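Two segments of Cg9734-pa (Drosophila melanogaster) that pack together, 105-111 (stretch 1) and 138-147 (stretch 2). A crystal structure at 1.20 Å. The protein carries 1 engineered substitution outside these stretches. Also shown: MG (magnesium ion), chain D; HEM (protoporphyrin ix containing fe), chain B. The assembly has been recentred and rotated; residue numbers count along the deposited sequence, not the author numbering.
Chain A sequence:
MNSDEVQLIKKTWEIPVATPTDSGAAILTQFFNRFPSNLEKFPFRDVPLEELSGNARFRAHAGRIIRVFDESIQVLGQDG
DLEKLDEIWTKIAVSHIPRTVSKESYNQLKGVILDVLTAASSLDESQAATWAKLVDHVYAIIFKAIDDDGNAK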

ATOM      1  N   SER A 105       3.182   3.917 -11.482  1.00  4.68           N
ATOM      2  CA  SER A 105       3.825   3.079 -10.491  1.00  5.15           C
ATOM      3  C   SER A 105       2.934   2.847  -9.277  1.00  4.60           C
ATOM      4  O   SER A 105       2.789   1.720  -8.808  1.00  5.41           O
ATOM      5  CB  SER A 105       5.131   3.740 -10.078  1.00  5.22           C
ATOM      6  OG  SER A 105       5.824   3.021  -9.118  1.00  6.39           O
ATOM      7  N   TYR A 106       2.329   3.893  -8.722  1.00  4.61           N
ATOM      8  CA  TYR A 106       1.370   3.722  -7.662  1.00  5.04           C
ATOM      9  C   TYR A 106       0.227   2.786  -8.077  1.00  5.19           C
ATOM     10  O   TYR A 106      -0.181   1.919  -7.299  1.00  5.58           O
ATOM     11  CB  TYR A 106       0.792   5.033  -7.183  1.00  5.27           C
ATOM     12  CG  TYR A 106       1.678   5.804  -6.231  1.00  5.69           C
ATOM     13  CD1 TYR A 106       1.899   5.370  -4.937  1.00  6.11           C
ATOM     14  CD2 TYR A 106       2.250   7.002  -6.631  1.00  5.53           C
ATOM     15  CE1 TYR A 106       2.647   6.079  -4.041  1.00  6.29           C
ATOM     16  CE2 TYR A 106       3.001   7.740  -5.732  1.00  5.81           C
ATOM     17  CZ  TYR A 106       3.178   7.296  -4.433  1.00  6.12           C
ATOM     18  OH  TYR A 106       3.884   8.021  -3.525  1.00  6.40           O
ATOM     19  N   ASN A 107      -0.313   2.956  -9.271  1.00  4.80           N
ATOM     20  CA  ASN A 107      -1.421   2.118  -9.729  1.00  5.96           C
ATOM     21  C   ASN A 107      -0.980   0.667  -9.914  1.00  6.04           C
ATOM     22  O   ASN A 107      -1.757  -0.252  -9.639  1.00  7.01           O
ATOM     23  CB  ASN A 107      -2.055   2.705 -10.974  1.00  6.51           C
ATOM     24  CG  ASN A 107      -2.926   3.884 -10.664  1.00  6.83           C
ATOM     25  OD1 ASN A 107      -3.541   3.963  -9.596  1.00  8.48           O
ATOM     26  ND2 ASN A 107      -2.977   4.847 -11.600  1.00  6.89           N
ATOM     27  N   GLN A 108       0.266   0.443 -10.323  1.00  6.01           N
ATOM     28  CA  GLN A 108       0.847  -0.883 -10.358  1.00  5.90           C
ATOM     29  C   GLN A 108       0.814  -1.516  -8.955  1.00  6.04           C
ATOM     30  O   GLN A 108       0.385  -2.656  -8.769  1.00  6.57           O
ATOM     31  CB  GLN A 108       2.291  -0.812 -10.902  1.00  5.76           C
ATOM     32  CG  GLN A 108       2.359  -0.575 -12.383  1.00  5.88           C
ATOM     33  CD  GLN A 108       3.759  -0.237 -12.861  1.00  5.59           C
ATOM     34  OE1 GLN A 108       4.636   0.098 -12.070  1.00  6.82           O
ATOM     35  NE2 GLN A 108       3.974  -0.322 -14.159  1.00  7.15           N
ATOM     36  N   LEU A 109       1.249  -0.768  -7.945  1.00  5.65           N
ATOM     37  CA  LEU A 109       1.253  -1.277  -6.595  1.00  6.09           C
ATOM     38  C   LEU A 109      -0.161  -1.509  -6.086  1.00  6.19           C
ATOM     39  O   LEU A 109      -0.403  -2.458  -5.339  1.00  6.25           O
ATOM     40  CB  LEU A 109       2.017  -0.312  -5.664  1.00  5.95           C
ATOM     41  CG  LEU A 109       2.220  -0.837  -4.247  1.00  6.06           C
ATOM     42  CD1 LEU A 109       3.097  -2.044  -4.175  1.00  7.12           C
ATOM     43  CD2 LEU A 109       2.769   0.238  -3.335  1.00  7.08           C
ATOM     44  N   LYS A 110      -1.071  -0.645  -6.481  1.00  7.12           N
ATOM     45  CA  LYS A 110      -2.457  -0.716  -5.995  1.00  8.34           C
ATOM     46  C   LYS A 110      -3.077  -2.076  -6.293  1.00  6.60           C
ATOM     47  O   LYS A 110      -3.687  -2.719  -5.430  1.00  7.52           O
ATOM     48  CB  LYS A 110      -3.295   0.381  -6.660  1.00  8.90           C
ATOM     49  CG  LYS A 110      -4.726   0.522  -6.254  1.00 11.94           C
ATOM     50  CD  LYS A 110      -5.417   1.623  -7.145  1.00 12.90           C
ATOM     51  CE  LYS A 110      -6.654   2.240  -6.548  1.00 17.57           C
ATOM     52  NZ  LYS A 110      -7.345   2.973  -7.650  1.00 17.51           N
ATOM     53  N   GLY A 111      -2.957  -2.522  -7.540  1.00  7.25           N
ATOM     54  CA  GLY A 111      -3.545  -3.768  -7.902  1.00  7.05           C
ATOM     55  C   GLY A 111      -2.911  -4.925  -7.184  1.00  6.07           C
ATOM     56  O   GLY A 111      -3.568  -5.883  -6.822  1.00  6.97           O
ATOM     57  N   VAL A 138      -7.466   6.543  -0.338  1.00  5.67           N
ATOM     58  CA  VAL A 138      -6.128   6.992  -0.010  1.00  6.76           C
ATOM     59  C   VAL A 138      -5.334   7.375  -1.265  1.00  6.28           C
ATOM     60  O   VAL A 138      -4.538   8.287  -1.226  1.00  6.88           O
ATOM     61  CB  VAL A 138      -5.369   6.067   0.974  1.00  9.02           C
ATOM     62  CG1 VAL A 138      -6.196   5.844   2.213  1.00  9.15           C
ATOM     63  CG2 VAL A 138      -5.015   4.826   0.369  1.00  9.80           C
ATOM     64  N   TYR A 139      -5.585   6.700  -2.368  1.00  6.96           N
ATOM     65  CA  TYR A 139      -4.951   7.078  -3.655  1.00  7.59           C
ATOM     66  C   TYR A 139      -5.406   8.448  -4.118  1.00  7.72           C
ATOM     67  O   TYR A 139      -4.605   9.184  -4.724  1.00  8.08           O
ATOM     68  CB  TYR A 139      -5.212   6.021  -4.720  1.00  8.24           C
ATOM     69  CG  TYR A 139      -4.126   4.996  -4.748  1.00  7.01           C
ATOM     70  CD1 TYR A 139      -3.666   4.344  -3.597  1.00  9.07           C
ATOM     71  CD2 TYR A 139      -3.498   4.668  -5.924  1.00  8.44           C
ATOM     72  CE1 TYR A 139      -2.650   3.423  -3.602  1.00  9.50           C
ATOM     73  CE2 TYR A 139      -2.442   3.721  -5.929  1.00  7.84           C
ATOM     74  CZ  TYR A 139      -2.004   3.155  -4.754  1.00  7.70           C
ATOM     75  OH  TYR A 139      -0.978   2.244  -4.725  1.00  8.55           O
ATOM     76  N   ALA A 140      -6.659   8.821  -3.860  1.00  6.47           N
ATOM     77  CA  ALA A 140      -7.108  10.191  -4.152  1.00  7.11           C
ATOM     78  C   ALA A 140      -6.229  11.192  -3.423  1.00  6.50           C
ATOM     79  O   ALA A 140      -5.875  12.220  -3.981  1.00  7.23           O
ATOM     80  N   ILE A 141      -5.867  10.884  -2.178  1.00  6.16           N
ATOM     81  CA  ILE A 141      -5.046  11.753  -1.396  1.00  5.52           C
ATOM     82  C   ILE A 141      -3.640  11.856  -1.998  1.00  5.89           C
ATOM     83  O   ILE A 141      -3.083  12.961  -2.175  1.00  5.69           O
ATOM     84  CB  ILE A 141      -4.988  11.306   0.061  1.00  5.70           C
ATOM     85  CG1 ILE A 141      -6.369  11.308   0.726  1.00  7.03           C
ATOM     86  CG2 ILE A 141      -3.981  12.188   0.799  1.00  5.85           C
ATOM     87  CD1 ILE A 141      -6.459  10.530   2.020  1.00  7.22           C
ATOM     88  N   ILE A 142      -3.039  10.714  -2.334  1.00  5.54           N
ATOM     89  CA  ILE A 142      -1.726  10.734  -2.954  1.00  5.25           C
ATOM     90  C   ILE A 142      -1.760  11.591  -4.206  1.00  5.42           C
ATOM     91  O   ILE A 142      -0.877  12.413  -4.495  1.00  5.37           O
ATOM     92  CB  ILE A 142      -1.262   9.293  -3.320  1.00  5.62           C
ATOM     93  CG1 ILE A 142      -1.151   8.408  -2.057  1.00  6.45           C
ATOM     94  CG2 ILE A 142       0.091   9.337  -4.075  1.00  6.34           C
ATOM     95  CD1 ILE A 142      -0.836   6.997  -2.416  1.00  8.30           C
ATOM     96  N   PHE A 143      -2.765  11.344  -5.036  1.00  5.33           N
ATOM     97  CA  PHE A 143      -2.756  11.884  -6.404  1.00  5.77           C
ATOM     98  C   PHE A 143      -3.081  13.366  -6.483  1.00  6.16           C
ATOM     99  O   PHE A 143      -2.760  13.998  -7.491  1.00  7.15           O
ATOM    100  CB  PHE A 143      -3.685  11.074  -7.308  1.00  6.21           C
ATOM    101  CG  PHE A 143      -3.164   9.709  -7.680  1.00  5.71           C
ATOM    102  CD1 PHE A 143      -2.019   9.156  -7.158  1.00  7.46           C
ATOM    103  CD2 PHE A 143      -3.861   8.976  -8.586  1.00  8.60           C
ATOM    104  CE1 PHE A 143      -1.557   7.906  -7.560  1.00  7.28           C
ATOM    105  CE2 PHE A 143      -3.421   7.718  -8.946  1.00 10.03           C
ATOM    106  CZ  PHE A 143      -2.289   7.181  -8.434  1.00  8.03           C
ATOM    107  N   LYS A 144      -3.610  13.945  -5.417  1.00  6.01           N
ATOM    108  CA  LYS A 144      -3.749  15.404  -5.369  1.00  6.57           C
ATOM    109  C   LYS A 144      -2.465  16.068  -4.906  1.00  6.48           C
ATOM    110  O   LYS A 144      -2.456  17.281  -4.776  1.00  8.20           O
ATOM    111  CB  LYS A 144      -5.000  15.869  -4.575  1.00  8.21           C
ATOM    112  CG  LYS A 144      -4.962  15.615  -3.115  1.00  7.69           C
ATOM    113  CD  LYS A 144      -6.207  16.193  -2.447  1.00  9.94           C
ATOM    114  CE  LYS A 144      -6.368  15.848  -0.942  1.00  9.66           C
ATOM    115  NZ  LYS A 144      -5.255  16.373  -0.116  1.00  9.61           N
ATOM    116  N   ALA A 145      -1.392  15.309  -4.655  1.00  5.90           N
ATOM    117  CA  ALA A 145      -0.133  15.867  -4.244  1.00  6.24           C
ATOM    118  C   ALA A 145       0.989  15.762  -5.290  1.00  5.73           C
ATOM    119  O   ALA A 145       2.068  16.307  -5.046  1.00  6.81           O
ATOM    120  CB  ALA A 145       0.331  15.215  -2.954  1.00  7.39           C
ATOM    121  N   ILE A 146       0.771  15.073  -6.419  1.00  5.41           N
ATOM    122  CA  ILE A 146       1.803  14.845  -7.424  1.00  5.79           C
ATOM    123  C   ILE A 146       1.220  14.993  -8.799  1.00  5.17           C
ATOM    124  O   ILE A 146       0.024  14.873  -9.015  1.00  5.88           O
ATOM    125  CB  ILE A 146       2.471  13.455  -7.263  1.00  5.09           C
ATOM    126  CG1 ILE A 146       1.424  12.325  -7.291  1.00  5.43           C
ATOM    127  CG2 ILE A 146       3.309  13.413  -6.003  1.00  7.03           C
ATOM    128  CD1 ILE A 146       2.035  10.983  -7.502  1.00  5.84           C
ATOM    129  N   ASP A 147       2.111  15.258  -9.749  1.00  5.45           N
ATOM    130  CA  ASP A 147       1.793  15.157 -11.159  1.00  6.07           C
ATOM    131  C   ASP A 147       1.868  13.700 -11.619  1.00  5.76           C
ATOM    132  O   ASP A 147       2.161  12.807 -10.828  1.00  5.92           O
ATOM    133  CB  ASP A 147       2.639  16.138 -11.987  1.00  6.21           C
ATOM    134  CG  ASP A 147       4.106  15.739 -12.180  1.00  7.42           C
ATOM    135  OD1 ASP A 147       4.501  14.597 -11.846  1.00  6.61           O
ATOM    136  OD2 ASP A 147       4.887  16.585 -12.699  1.00  7.76           O
TER
HETATM  137 MG    MG D1156       4.886  18.414 -13.569  1.00 11.61          MG
HETATM  138  CHA HEM B1154      10.540   5.111   0.663  1.00  7.27           C
HETATM  139  CHB HEM B1154       6.054   4.120   2.085  1.00  6.82           C
HETATM  140  CHC HEM B1154       4.972   3.054  -2.430  1.00  6.37           C
HETATM  141  CHD HEM B1154       9.520   3.593  -3.762  1.00  5.75           C
HETATM  142  C1A HEM B1154       9.397   4.999   1.410  1.00  7.00           C
HETATM  143  C2A HEM B1154       9.244   5.463   2.790  1.00  8.47           C
HETATM  144  C3A HEM B1154       7.981   5.211   3.204  1.00  7.51           C
HETATM  145  C4A HEM B1154       7.347   4.550   2.099  1.00  6.82           C
HETATM  146  CMA HEM B1154       7.270   5.488   4.542  1.00  8.52           C
HETATM  147  CAA HEM B1154      10.367   6.138   3.584  1.00  9.39           C
HETATM  148  CBA HEM B1154      10.537   7.594   3.151  1.00  9.16           C
HETATM  149  CGA HEM B1154      11.738   8.126   3.887  1.00 11.81           C
HETATM  150  O1A HEM B1154      12.900   7.847   3.465  1.00 14.89           O
HETATM  151  O2A HEM B1154      11.542   8.835   4.888  1.00 13.82           O
HETATM  152  C1B HEM B1154       5.362   3.681   0.981  1.00  6.44           C
HETATM  153  C2B HEM B1154       3.952   3.410   0.972  1.00  6.29           C
HETATM  154  C3B HEM B1154       3.649   3.111  -0.306  1.00  6.01           C
HETATM  155  C4B HEM B1154       4.832   3.249  -1.099  1.00  5.12           C
HETATM  156  CMB HEM B1154       3.066   3.453   2.184  1.00  7.17           C
HETATM  157  CAB HEM B1154       2.321   2.824  -0.893  1.00  7.68           C
HETATM  158  CBB HEM B1154       1.326   2.207  -0.284  1.00  9.81           C
HETATM  159  C1C HEM B1154       6.089   3.108  -3.204  1.00  5.89           C
HETATM  160  C2C HEM B1154       6.174   2.876  -4.642  1.00  5.96           C
HETATM  161  C3C HEM B1154       7.453   2.962  -5.008  1.00  6.21           C
HETATM  162  C4C HEM B1154       8.201   3.295  -3.824  1.00  5.69           C
HETATM  163  CMC HEM B1154       4.963   2.601  -5.532  1.00  7.09           C
HETATM  164  CAC HEM B1154       7.962   2.758  -6.410  1.00  6.24           C
HETATM  165  CBC HEM B1154       9.151   2.327  -6.775  1.00  8.10           C
HETATM  166  C1D HEM B1154      10.217   4.033  -2.686  1.00  5.69           C
HETATM  167  C2D HEM B1154      11.561   4.429  -2.703  1.00  6.60           C
HETATM  168  C3D HEM B1154      11.882   4.870  -1.389  1.00  7.40           C
HETATM  169  C4D HEM B1154      10.660   4.732  -0.645  1.00  6.73           C
HETATM  170  CMD HEM B1154      12.508   4.340  -3.886  1.00  7.20           C
HETATM  171  CAD HEM B1154      13.221   5.390  -0.937  1.00  7.90           C
HETATM  172  CBD HEM B1154      14.158   4.280  -0.576  1.00  8.24           C
HETATM  173  CGD HEM B1154      15.511   4.750  -0.146  1.00 10.39           C
HETATM  174  O1D HEM B1154      16.421   3.906   0.026  1.00 12.81           O
HETATM  175  O2D HEM B1154      15.697   5.982   0.037  1.00 11.50           O
HETATM  176  NA  HEM B1154       8.214   4.477   1.005  1.00  6.20           N
HETATM  177  NB  HEM B1154       5.901   3.576  -0.307  1.00  5.44           N
HETATM  178  NC  HEM B1154       7.349   3.368  -2.729  1.00  5.70           N
HETATM  179  ND  HEM B1154       9.677   4.234  -1.435  1.00  6.51           N
HETATM  180 FE   HEM B1154       7.809   3.892  -0.845  1.00  5.51          FE
HETATM  181  O   HOH W   1       3.031  19.173 -12.750  1.00 13.81           O
HETATM  182  O   HOH W   2       3.934  17.642 -15.235  1.00 14.24           O

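The two helical segments, 105-111 and 138-143, run nearly antiparallel, with 167° between their axes. Those axes come no closer than 11.8 Å, so large side chains must span the gap, and Y139, with the largest covered area (108 Å²), and Y106 (92 Å²) contribute most. The CA-to-CB bond of Y139 points toward stretch 1, and the ring enters a hole formed by Y106, N107, L109 and K110. Its chi1 of -91° lies between rotamer wells. In this pose the hydroxyl reaches the opposing backbone: Y139 OH donates a hydrogen bond to Y106 O at 2.7 Å. That carbonyl also accepts the helical bond from K110 N (2.8 Å from Y106 O), so the tyrosine adds a second donor without displacing the first. K110 N lies 3.4 Å from Y139 OH, but the angle is too poor for a hydrogen bond.

K110, t at all four chi angles, runs its extended chain across the Y139 ring. K110 CD stands 4.1 Å from the centroid of the Y139 ring, 27° off the normal, a CH-pi contact over the face. The edge of the same ring meets N107, whose OD1 is 3.7 Å from Y139 CD2.

Y106 (chi1 m, -80°) also points toward its partner stretch. I142, with chi1 m and chi2 t, places CG2 3.9 Å from the centroid of the Y106 ring and only 19° off its normal, a second CH-pi contact. I146, beyond the helix, extends the apolar packing: its chi1 p, chi2 t conformation leaves CD1 3.8 Å from Y106 CE2.

F143 leaves its backbone sideways, yet with chi1 m (-73°) its ring end comes nearer. The ring presents its edge to stretch 1, with F143 CE1 3.7 Å from Y106 CB and F143 CZ 3.6 Å from N107 OD1. N107 likewise starts sideways and approaches through its end.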